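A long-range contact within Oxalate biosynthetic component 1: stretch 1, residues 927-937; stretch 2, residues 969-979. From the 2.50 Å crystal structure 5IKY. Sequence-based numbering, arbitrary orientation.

Stretch 1 927-937: PLLKCFAHSSG
Stretch 2 (969-979) ALLVSFGSAAD

Two parallel strands, 929-935 and one beginning at 969, lie side by side with axes 4.5 Å apart at closest approach and N-to-C directions 18° apart. A ladder of backbone hydrogen bonds sets the register. Leu970 N donates to Leu929 O (2.6 Å), Cys931 N to Leu970 O (3.0 Å), Val972 N to Cys931 O (3.0 Å, nearly straight at 170°), Ala933 N to Val972 O (2.9 Å) and Phe974 N to Ala933 O (2.8 Å). The odd residues of stretch 1 and the even residues of stretch 2 thus turn their polar backbone groups to each other. Leu929 pairs with Ala969 (CA to CA 4.3 Å), and the pairing continues one for one through Phe932 with Val972 (CA to CA 5.1 Å) to His934 with Phe974 (CA to CA 5.0 Å); phi runs from -91° to -142° and psi from 108° to 153° through these pairs.

At the C-terminal end a side chain joins the ladder. His934, chi1 t and chi2 66°, donates from ND1 to Phe974 O (2.9 Å), which lies at the edge of the imidazole, near its plane. The register then slips by one in a beta bulge. Gly975 adopts phi/psi 69/69, a positive phi that favours glycine, and an ideal CB there would lie 3.7 Å from His934 ND1; the chain turns a corner at 974 and 975. A type II' turn runs from His934 to Gly937, with Ser935 at 57/-114 and Ser936 at -81/3 as its central residues, closed by Gly937 N to His934 O (2.8 Å). Ala977 N donates to Ser935 O (3.0 Å). Ser973 OG (chi1 t) donates to Ser976 OG (chi1 m) at 2.7 Å, bracing the corner within stretch 2.

Side chains alternate between the sheet's faces, mostly buried and apolar, so they pack without needing polar partners. On one, Leu929, Cys931 and Ala933 accompany Ala969, Leu971 and Ser973. Small Ala933 leaves its CB 3.7 Å from Leu971 CD2; Leu971 has chi1 -118°, between wells, and chi2 t. Cys931, chi1 m, places CB 4.2 Å from Leu971 CD2, while Leu929 (t, p) sets CB 4.1 Å from Ala969 CB.

The other face carries Lys930, Phe932 and His934 beside Leu970, Val972 and Phe974. Val972, chi1 t, sets CB 3.9 Å from Phe932 CD1, at the edge of that ring; Phe932 has chi1 -82° and chi2 -44°. Phe974, chi1 m and chi2 93°, brings CE1 to 4.4 Å from Phe932 CE1. Lys930 (m, t, m, t) contributes its aliphatic stem, CG lying 4.1 Å from Leu970 CD2, while its end leads away. Leu970 is t, p; Leu928 (-66/117; t, p) brings CD1 4.3 Å from Leu970 CB. Together the stretches bury 711 Å², both sides summed.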

# COMPACT_ATOMS: atom_id res chain seq x y z
N PRO A 927 17.51 0.96 43.07
CA PRO A 927 17.65 2.03 42.08
C PRO A 927 16.90 1.73 40.78
O PRO A 927 16.78 0.57 40.39
CB PRO A 927 19.16 2.07 41.84
CG PRO A 927 19.63 0.70 42.16
CD PRO A 927 18.77 0.23 43.29
N LEU A 928 16.40 2.77 40.13
CA LEU A 928 15.66 2.61 38.88
C LEU A 928 16.55 2.08 37.77
O LEU A 928 17.51 2.73 37.36
CB LEU A 928 15.03 3.94 38.45
CG LEU A 928 14.28 3.90 37.12
CD1 LEU A 928 13.00 3.09 37.24
CD2 LEU A 928 14.00 5.31 36.61
N LEU A 929 16.22 0.89 37.27
CA LEU A 929 16.99 0.27 36.20
C LEU A 929 16.43 0.65 34.84
O LEU A 929 15.36 0.19 34.44
CB LEU A 929 17.00 -1.25 36.36
CG LEU A 929 17.83 -2.01 35.33
CD1 LEU A 929 19.28 -1.56 35.36
CD2 LEU A 929 17.72 -3.51 35.55
N LYS A 930 17.16 1.50 34.12
CA LYS A 930 16.73 1.95 32.80
C LYS A 930 17.45 1.18 31.70
O LYS A 930 18.68 1.25 31.58
CB LYS A 930 16.97 3.46 32.65
CG LYS A 930 16.14 4.31 33.60
CD LYS A 930 16.64 5.74 33.65
CE LYS A 930 18.04 5.81 34.24
NZ LYS A 930 18.52 7.21 34.39
N CYS A 931 16.68 0.45 30.90
CA CYS A 931 17.26 -0.41 29.86
C CYS A 931 16.82 -0.01 28.46
O CYS A 931 15.67 0.36 28.23
CB CYS A 931 16.88 -1.87 30.12
SG CYS A 931 17.33 -2.50 31.75
N PHE A 932 17.76 -0.09 27.52
CA PHE A 932 17.45 0.08 26.10
C PHE A 932 17.33 -1.28 25.43
O PHE A 932 18.09 -2.20 25.74
CB PHE A 932 18.52 0.93 25.41
CG PHE A 932 18.35 2.41 25.60
CD1 PHE A 932 17.10 2.99 25.46
CD2 PHE A 932 19.43 3.21 25.92
CE1 PHE A 932 16.94 4.35 25.63
CE2 PHE A 932 19.28 4.57 26.09
CZ PHE A 932 18.03 5.15 25.95
N ALA A 933 16.37 -1.40 24.52
CA ALA A 933 16.16 -2.66 23.81
C ALA A 933 16.01 -2.43 22.32
O ALA A 933 15.42 -1.44 21.88
CB ALA A 933 14.93 -3.38 24.36
N HIS A 934 16.57 -3.34 21.53
CA HIS A 934 16.41 -3.32 20.09
C HIS A 934 16.26 -4.73 19.54
O HIS A 934 16.89 -5.66 20.04
CB HIS A 934 17.60 -2.62 19.42
CG HIS A 934 17.61 -2.75 17.93
ND1 HIS A 934 16.65 -2.19 17.12
CD2 HIS A 934 18.47 -3.39 17.10
CE1 HIS A 934 16.91 -2.47 15.86
NE2 HIS A 934 18.01 -3.20 15.82
N SER A 935 15.43 -4.87 18.51
CA SER A 935 15.21 -6.16 17.85
C SER A 935 14.72 -7.22 18.83
O SER A 935 13.62 -7.11 19.38
CB SER A 935 16.48 -6.63 17.15
OG SER A 935 16.26 -7.82 16.41
N SER A 936 15.54 -8.24 19.06
CA SER A 936 15.18 -9.32 19.96
C SER A 936 15.42 -8.95 21.42
O SER A 936 15.23 -9.77 22.32
CB SER A 936 15.97 -10.59 19.62
OG SER A 936 17.37 -10.32 19.59
N GLY A 937 15.84 -7.71 21.65
CA GLY A 937 16.13 -7.23 22.99
C GLY A 937 14.93 -7.29 23.92
O GLY A 937 15.06 -7.61 25.10
N ALA A 969 12.21 -0.74 37.62
CA ALA A 969 12.88 -0.96 36.34
C ALA A 969 12.08 -0.35 35.20
O ALA A 969 10.86 -0.22 35.28
CB ALA A 969 13.11 -2.44 36.10
N LEU A 970 12.77 0.02 34.13
CA LEU A 970 12.13 0.67 32.99
C LEU A 970 12.69 0.14 31.67
O LEU A 970 13.86 -0.24 31.59
CB LEU A 970 12.32 2.18 33.08
CG LEU A 970 11.68 3.03 31.97
CD1 LEU A 970 10.22 3.34 32.28
CD2 LEU A 970 12.49 4.30 31.78
N LEU A 971 11.85 0.13 30.63
CA LEU A 971 12.26 -0.41 29.34
C LEU A 971 11.86 0.49 28.17
O LEU A 971 10.69 0.86 28.02
CB LEU A 971 11.67 -1.80 29.13
CG LEU A 971 12.65 -2.95 28.97
CD1 LEU A 971 11.89 -4.26 28.87
CD2 LEU A 971 13.53 -2.73 27.75
N VAL A 972 12.83 0.83 27.33
CA VAL A 972 12.56 1.54 26.09
C VAL A 972 13.03 0.69 24.91
O VAL A 972 14.22 0.46 24.74
CB VAL A 972 13.25 2.91 26.04
CG1 VAL A 972 12.96 3.60 24.72
CG2 VAL A 972 12.79 3.78 27.21
N SER A 973 12.08 0.22 24.10
CA SER A 973 12.39 -0.69 23.01
C SER A 973 12.19 -0.05 21.64
O SER A 973 11.11 0.45 21.33
CB SER A 973 11.53 -1.96 23.12
OG SER A 973 11.86 -2.90 22.11
N PHE A 974 13.25 -0.05 20.84
CA PHE A 974 13.17 0.42 19.46
C PHE A 974 13.17 -0.77 18.51
O PHE A 974 14.15 -1.52 18.44
CB PHE A 974 14.33 1.36 19.13
CG PHE A 974 14.28 2.67 19.86
CD1 PHE A 974 14.93 2.84 21.08
CD2 PHE A 974 13.57 3.74 19.34
CE1 PHE A 974 14.87 4.04 21.75
CE2 PHE A 974 13.51 4.95 20.01
CZ PHE A 974 14.16 5.10 21.22
N GLY A 975 12.07 -0.94 17.79
CA GLY A 975 11.91 -2.08 16.90
C GLY A 975 11.76 -3.37 17.68
O GLY A 975 12.66 -4.22 17.67
N SER A 976 10.64 -3.52 18.37
CA SER A 976 10.36 -4.73 19.12
C SER A 976 10.05 -5.89 18.17
O SER A 976 9.03 -5.88 17.48
CB SER A 976 9.20 -4.51 20.09
OG SER A 976 9.49 -3.48 21.01
N ALA A 977 10.94 -6.88 18.15
CA ALA A 977 10.82 -8.00 17.23
C ALA A 977 10.14 -9.20 17.89
O ALA A 977 10.13 -10.30 17.34
CB ALA A 977 12.19 -8.39 16.70
N ALA A 978 9.57 -8.98 19.07
CA ALA A 978 8.86 -10.02 19.79
C ALA A 978 7.64 -9.42 20.47
O ALA A 978 7.61 -8.23 20.78
CB ALA A 978 9.77 -10.70 20.80
N ASP A 979 6.63 -10.25 20.71
CA ASP A 979 5.40 -9.80 21.35
C ASP A 979 5.66 -9.37 22.79
O ASP A 979 6.44 -10.00 23.51
CB ASP A 979 4.33 -10.89 21.32
CG ASP A 979 3.69 -11.04 19.96
OD1 ASP A 979 3.73 -10.07 19.17
OD2 ASP A 979 3.14 -12.12 19.68